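Local coordinates for protein 3-carboxy-cis,cis-muconate cycloisomerase (Pseudomonas putida, PDB 1RE5) that is a cycloisomerase-type enzyme of the fumarase/aspartase superfamily, built as a largely helical tetramer, at residues 256-261 and 265-270; 105-110 and 228-233. One frame throughout, in Å; residues are numbered along the deposited sequence.

Interaction 1 of 2, residues 256-261 and 265-270; sequences LLMQTE and VFEPSA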
loop_
_atom_site.group_PDB
_atom_site.type_symbol
_atom_site.label_atom_id
_atom_site.label_comp_id
_atom_site.label_asym_id
_atom_site.label_seq_id
_atom_site.Cartn_x
_atom_site.Cartn_y
_atom_site.Cartn_z
ATOM N N LEU D 256 17.397 -1.323 18.655
ATOM C CA LEU D 256 16.995 -0.854 19.988
ATOM C C LEU D 256 17.967 -1.332 21.064
ATOM O O LEU D 256 18.198 -0.627 22.061
ATOM C CB LEU D 256 15.581 -1.324 20.327
ATOM C CG LEU D 256 14.501 -0.613 19.517
ATOM C CD1 LEU D 256 13.220 -1.384 19.609
ATOM C CD2 LEU D 256 14.327 0.813 20.018
ATOM N N LEU D 257 18.532 -2.521 20.864
ATOM C CA LEU D 257 19.489 -3.067 21.819
ATOM C C LEU D 257 20.841 -2.375 21.672
ATOM O O LEU D 257 21.650 -2.365 22.613
ATOM C CB LEU D 257 19.642 -4.584 21.642
ATOM C CG LEU D 257 18.410 -5.422 22.000
ATOM C CD1 LEU D 257 18.696 -6.893 21.800
ATOM C CD2 LEU D 257 18.028 -5.160 23.442
ATOM N N MET D 258 21.084 -1.797 20.495
ATOM C CA MET D 258 22.332 -1.076 20.258
ATOM C C MET D 258 22.247 0.387 20.716
ATOM O O MET D 258 23.240 1.112 20.638
ATOM C CB MET D 258 22.704 -1.103 18.789
ATOM C CG MET D 258 23.766 -2.091 18.457
ATOM S SD MET D 258 24.251 -1.969 16.732
ATOM C CE MET D 258 25.414 -0.680 16.807
ATOM N N GLN D 259 21.067 0.814 21.174
ATOM C CA GLN D 259 20.873 2.185 21.658
ATOM C C GLN D 259 21.901 2.481 22.731
ATOM O O GLN D 259 22.232 1.611 23.527
ATOM C CB GLN D 259 19.499 2.374 22.303
ATOM C CG GLN D 259 18.378 2.816 21.408
ATOM C CD GLN D 259 17.097 3.041 22.202
ATOM O OE1 GLN D 259 16.577 2.116 22.822
ATOM N NE2 GLN D 259 16.589 4.279 22.192
ATOM N N THR D 260 22.372 3.721 22.778
ATOM C CA THR D 260 23.363 4.106 23.772
ATOM C C THR D 260 22.873 3.868 25.193
ATOM O O THR D 260 23.650 3.451 26.058
ATOM C CB THR D 260 23.753 5.572 23.624
ATOM O OG1 THR D 260 24.254 5.790 22.298
ATOM C CG2 THR D 260 24.823 5.935 24.647
ATOM N N GLU D 261 21.594 4.132 25.447
ATOM C CA GLU D 261 21.091 3.897 26.785
ATOM C C GLU D 261 20.772 2.424 27.077
ATOM O O GLU D 261 20.299 2.110 28.165
ATOM C CB GLU D 261 19.877 4.786 27.098
ATOM C CG GLU D 261 19.011 5.145 25.922
ATOM C CD GLU D 261 19.525 6.346 25.166
ATOM O OE1 GLU D 261 19.486 7.459 25.719
ATOM O OE2 GLU D 261 19.970 6.183 24.016
ATOM N N VAL D 265 23.316 -5.521 22.927
ATOM C CA VAL D 265 23.705 -6.366 21.811
ATOM C C VAL D 265 24.204 -5.437 20.733
ATOM O O VAL D 265 23.704 -4.327 20.602
ATOM C CB VAL D 265 22.499 -7.194 21.286
ATOM C CG1 VAL D 265 22.834 -7.837 19.960
ATOM C CG2 VAL D 265 22.143 -8.280 22.289
ATOM N N PHE D 266 25.190 -5.875 19.963
ATOM C CA PHE D 266 25.743 -5.029 18.913
ATOM C C PHE D 266 25.995 -5.786 17.623
ATOM O O PHE D 266 26.280 -6.990 17.638
ATOM C CB PHE D 266 27.087 -4.445 19.350
ATOM C CG PHE D 266 27.029 -3.641 20.602
ATOM C CD1 PHE D 266 26.908 -2.258 20.547
ATOM C CD2 PHE D 266 27.107 -4.263 21.845
ATOM C CE1 PHE D 266 26.867 -1.506 21.703
ATOM C CE2 PHE D 266 27.064 -3.516 23.012
ATOM C CZ PHE D 266 26.945 -2.131 22.936
ATOM N N GLU D 267 25.908 -5.065 16.509
ATOM C CA GLU D 267 26.200 -5.640 15.212
ATOM C C GLU D 267 27.712 -5.838 15.178
ATOM O O GLU D 267 28.451 -5.144 15.865
ATOM C CB GLU D 267 25.808 -4.675 14.112
ATOM C CG GLU D 267 24.370 -4.731 13.709
ATOM C CD GLU D 267 24.101 -3.816 12.541
ATOM O OE1 GLU D 267 24.998 -3.673 11.684
ATOM O OE2 GLU D 267 22.996 -3.248 12.474
ATOM N N PRO D 268 28.195 -6.771 14.360
ATOM C CA PRO D 268 29.630 -7.027 14.268
ATOM C C PRO D 268 30.432 -5.816 13.839
ATOM O O PRO D 268 29.875 -4.797 13.447
ATOM C CB PRO D 268 29.717 -8.117 13.209
ATOM C CG PRO D 268 28.394 -8.771 13.267
ATOM C CD PRO D 268 27.455 -7.628 13.430
ATOM N N SER D 269 31.755 -5.991 13.882
ATOM C CA SER D 269 32.761 -5.006 13.482
ATOM C C SER D 269 33.302 -4.168 14.639
ATOM O O SER D 269 33.120 -2.947 14.665
ATOM C CB SER D 269 32.216 -4.091 12.375
ATOM O OG SER D 269 33.264 -3.475 11.647
ATOM N N ALA D 270 33.976 -4.834 15.583
ATOM C CA ALA D 270 34.581 -4.191 16.764
ATOM C C ALA D 270 33.520 -3.662 17.744
ATOM O O ALA D 270 32.317 -3.837 17.510
ATOM C CB ALA D 270 35.531 -3.050 16.323
#
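Met258 reaches along the backbone of Val265, Phe266 and Glu267 and carries most of this contact. Its CG lies 3.6 Å from Phe266 CA and 3.8 Å from Phe266 CD1. It meets the ring obliquely. The chain stays extended through chi2 (-175°), which carries SD on toward the next peptide. There Glu267 N gives SD a weak hydrogen bond, 3.5 Å long. The bond is nearly straight, with 163° at the hydrogen. Sulfur is a poor acceptor, so this grip is soft. The CB of Glu267 sits 4.1 Å from the same SD, so the sulfur also packs against the start of the glutamate side chain. On the backbone side, Met258 CA makes a CH...O contact with Val265 O at 3.5 Å.

Leu257 supplies the second, purely apolar part. Its CD1 touches Val265 CG2 at 3.7 Å, and the two side chains pass at a slant. Val265 CG2 stands anti to its own carbonyl carbon, beside the backbone N, and from there meets Leu257 CD1. The matching pairs are Leu257 with Val265 and Met258 with Phe266.

Further out, the carboxylate of Glu267 accepts hydrogen bonds from the backbone N of Gly287 and Ala288. These bonds probably steady the residue whose N-H meets the sulfur. Pro285 touches both Met258 and Glu267. The Met258 carbonyl accepts a hydrogen bond from Gln155 of the second subunit.

The contact follows a short loop after the end of helix 231-257, which brings the chain back beside residues 257 and 258. A backbone hydrogen bond between Leu257 and Glu264 spans this loop. The chain then enters the short strand 265-266, which pairs antiparallel with strand 349-350 through Phe266 and Glu349. The hydrogen bonds to Glu267 come from the start of helix 286-307.

Interaction 2 of 2, residues 105-110 and 228-233; sequences TSQDAM and TQRDRL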
loop_
_atom_site.group_PDB
_atom_site.type_symbol
_atom_site.label_atom_id
_atom_site.label_comp_id
_atom_site.label_asym_id
_atom_site.label_seq_id
_atom_site.Cartn_x
_atom_site.Cartn_y
_atom_site.Cartn_z
ATOM N N THR D 105 2.566 -18.091 -27.665
ATOM C CA THR D 105 2.262 -16.674 -27.637
ATOM C C THR D 105 3.353 -16.004 -26.808
ATOM O O THR D 105 4.083 -16.682 -26.095
ATOM C CB THR D 105 0.839 -16.439 -27.043
ATOM O OG1 THR D 105 0.479 -15.063 -27.184
ATOM C CG2 THR D 105 0.784 -16.827 -25.585
ATOM N N SER D 106 3.481 -14.687 -26.919
ATOM C CA SER D 106 4.498 -13.945 -26.172
ATOM C C SER D 106 4.504 -14.230 -24.664
ATOM O O SER D 106 5.555 -14.507 -24.072
ATOM C CB SER D 106 4.314 -12.443 -26.399
ATOM O OG SER D 106 4.551 -12.095 -27.752
ATOM N N GLN D 107 3.332 -14.167 -24.039
ATOM C CA GLN D 107 3.252 -14.411 -22.604
ATOM C C GLN D 107 3.749 -15.806 -22.194
ATOM O O GLN D 107 4.249 -15.984 -21.084
ATOM C CB GLN D 107 1.821 -14.185 -22.093
ATOM C CG GLN D 107 1.754 -14.120 -20.572
ATOM C CD GLN D 107 0.387 -13.780 -20.039
ATOM O OE1 GLN D 107 0.196 -13.672 -18.830
ATOM N NE2 GLN D 107 -0.573 -13.608 -20.932
ATOM N N ASP D 108 3.611 -16.789 -23.080
ATOM C CA ASP D 108 4.074 -18.136 -22.770
ATOM C C ASP D 108 5.567 -18.089 -22.494
ATOM O O ASP D 108 6.048 -18.673 -21.511
ATOM C CB ASP D 108 3.832 -19.088 -23.938
ATOM C CG ASP D 108 2.369 -19.364 -24.173
ATOM O OD1 ASP D 108 1.627 -19.507 -23.186
ATOM O OD2 ASP D 108 1.957 -19.459 -25.348
ATOM N N ALA D 109 6.295 -17.380 -23.358
ATOM C CA ALA D 109 7.744 -17.272 -23.212
ATOM C C ALA D 109 8.129 -16.430 -22.003
ATOM O O ALA D 109 9.042 -16.772 -21.248
ATOM C CB ALA D 109 8.353 -16.680 -24.468
ATOM N N MET D 110 7.425 -15.320 -21.827
ATOM C CA MET D 110 7.679 -14.421 -20.712
ATOM C C MET D 110 7.383 -15.025 -19.324
ATOM O O MET D 110 8.235 -14.991 -18.428
ATOM C CB MET D 110 6.862 -13.165 -20.909
ATOM C CG MET D 110 7.229 -12.417 -22.151
ATOM S SD MET D 110 6.461 -10.802 -22.101
ATOM C CE MET D 110 5.282 -10.982 -23.449
ATOM N N THR D 228 -4.155 -15.043 -17.141
ATOM C CA THR D 228 -4.777 -14.003 -16.328
ATOM C C THR D 228 -5.232 -14.466 -14.930
ATOM O O THR D 228 -6.093 -13.835 -14.293
ATOM C CB THR D 228 -5.957 -13.324 -17.081
ATOM O OG1 THR D 228 -6.991 -14.276 -17.356
ATOM C CG2 THR D 228 -5.474 -12.744 -18.389
ATOM N N GLN D 229 -4.653 -15.577 -14.471
ATOM C CA GLN D 229 -4.908 -16.105 -13.130
ATOM C C GLN D 229 -3.504 -16.051 -12.505
ATOM O O GLN D 229 -2.716 -17.000 -12.637
ATOM C CB GLN D 229 -5.410 -17.548 -13.196
ATOM C CG GLN D 229 -6.823 -17.731 -13.779
ATOM C CD GLN D 229 -7.918 -17.045 -12.968
ATOM O OE1 GLN D 229 -7.726 -16.716 -11.795
ATOM N NE2 GLN D 229 -9.076 -16.840 -13.590
ATOM N N ARG D 230 -3.195 -14.945 -11.826
ATOM C CA ARG D 230 -1.860 -14.741 -11.269
ATOM C C ARG D 230 -1.617 -15.074 -9.784
ATOM O O ARG D 230 -0.567 -14.706 -9.230
ATOM C CB ARG D 230 -1.452 -13.289 -11.528
ATOM C CG ARG D 230 -2.059 -12.698 -12.788
ATOM C CD ARG D 230 -1.480 -13.350 -14.008
ATOM N NE ARG D 230 -0.119 -12.893 -14.261
ATOM C CZ ARG D 230 0.733 -13.516 -15.073
ATOM N NH1 ARG D 230 0.362 -14.625 -15.704
ATOM N NH2 ARG D 230 1.950 -13.028 -15.265
ATOM N N ASP D 231 -2.543 -15.781 -9.142
ATOM C CA ASP D 231 -2.365 -16.090 -7.731
ATOM C C ASP D 231 -1.027 -16.744 -7.392
ATOM O O ASP D 231 -0.458 -16.479 -6.332
ATOM C CB ASP D 231 -3.495 -16.977 -7.242
ATOM C CG ASP D 231 -3.584 -18.256 -8.017
ATOM O OD1 ASP D 231 -3.408 -19.344 -7.422
ATOM O OD2 ASP D 231 -3.818 -18.159 -9.236
ATOM N N ARG D 232 -0.517 -17.594 -8.279
ATOM C CA ARG D 232 0.755 -18.263 -8.020
ATOM C C ARG D 232 1.891 -17.272 -7.768
ATOM O O ARG D 232 2.672 -17.436 -6.821
ATOM C CB ARG D 232 1.123 -19.195 -9.183
ATOM C CG ARG D 232 0.302 -20.477 -9.228
ATOM C CD ARG D 232 0.635 -21.331 -10.448
ATOM N NE ARG D 232 -0.563 -21.551 -11.253
ATOM C CZ ARG D 232 -1.185 -22.717 -11.360
ATOM N NH1 ARG D 232 -0.718 -23.779 -10.723
ATOM N NH2 ARG D 232 -2.289 -22.815 -12.076
ATOM N N LEU D 233 1.990 -16.238 -8.603
ATOM C CA LEU D 233 3.063 -15.252 -8.437
ATOM C C LEU D 233 2.844 -14.371 -7.197
ATOM O O LEU D 233 3.787 -14.023 -6.482
ATOM C CB LEU D 233 3.170 -14.369 -9.689
ATOM C CG LEU D 233 3.322 -15.086 -11.039
ATOM C CD1 LEU D 233 3.472 -14.057 -12.165
ATOM C CD2 LEU D 233 4.538 -16.000 -10.995
#
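Gln107 and Arg230 are the pair that meets here, each reaching out from near the start of a long helix. Thr105 sits at the N-cap position of helix 106-142, although its side chain makes no capping bond. Ser106 opens the helix.

Gln107 follows. Its CG lies anti to the backbone N (chi1 -167°), and the chain runs on extended toward Arg230. The amide and guanidinium planes are 60° apart, and the modelled OE1 lies 3.3 Å from Arg230 NH1. The amide is probably turned over in the model, so the nature of this polar approach stays open. Arg230 bends at chi2 and chi3 to bring its guanidinium across. Salt bridges hold that group, from NH2 to Glu323 and from NH1 to Asp111. These charges probably fix its rotation. Trp320 of helix 319-347 touches both Gln107 and Arg230.

Next along the helix, Asp108 OD1 accepts a hydrogen bond from Gly193 N, and Met110 reaches Trp320 as well.

The contact joins the starts of helices 106-142 and 231-257, two of the long helices of the fumarase/aspartase superfamily fold. The Thr-Ser-Gln-Asp run, 105-108, resembles the sequence that lines the active site in relatives.

In the fold
The two interactions lie on opposite sides of the chain's centre. Their centres are 46 Å apart, and their nearest atoms are about 29 Å apart. Helix 231-257 joins them: interaction 2 involves its beginning and interaction 1 its end. Along the chain they come in series, since interaction 2 is complete before interaction 1 starts. Interaction 2 spans 117 intervening residues and joins the starts of two long helices through a single pair of side chains. Interaction 1 is local, with three residues between its segments, and turns the chain into a short strand. Both also touch the third subunit, so each end of this long helix is tied into the tetramer as well as into its own chain.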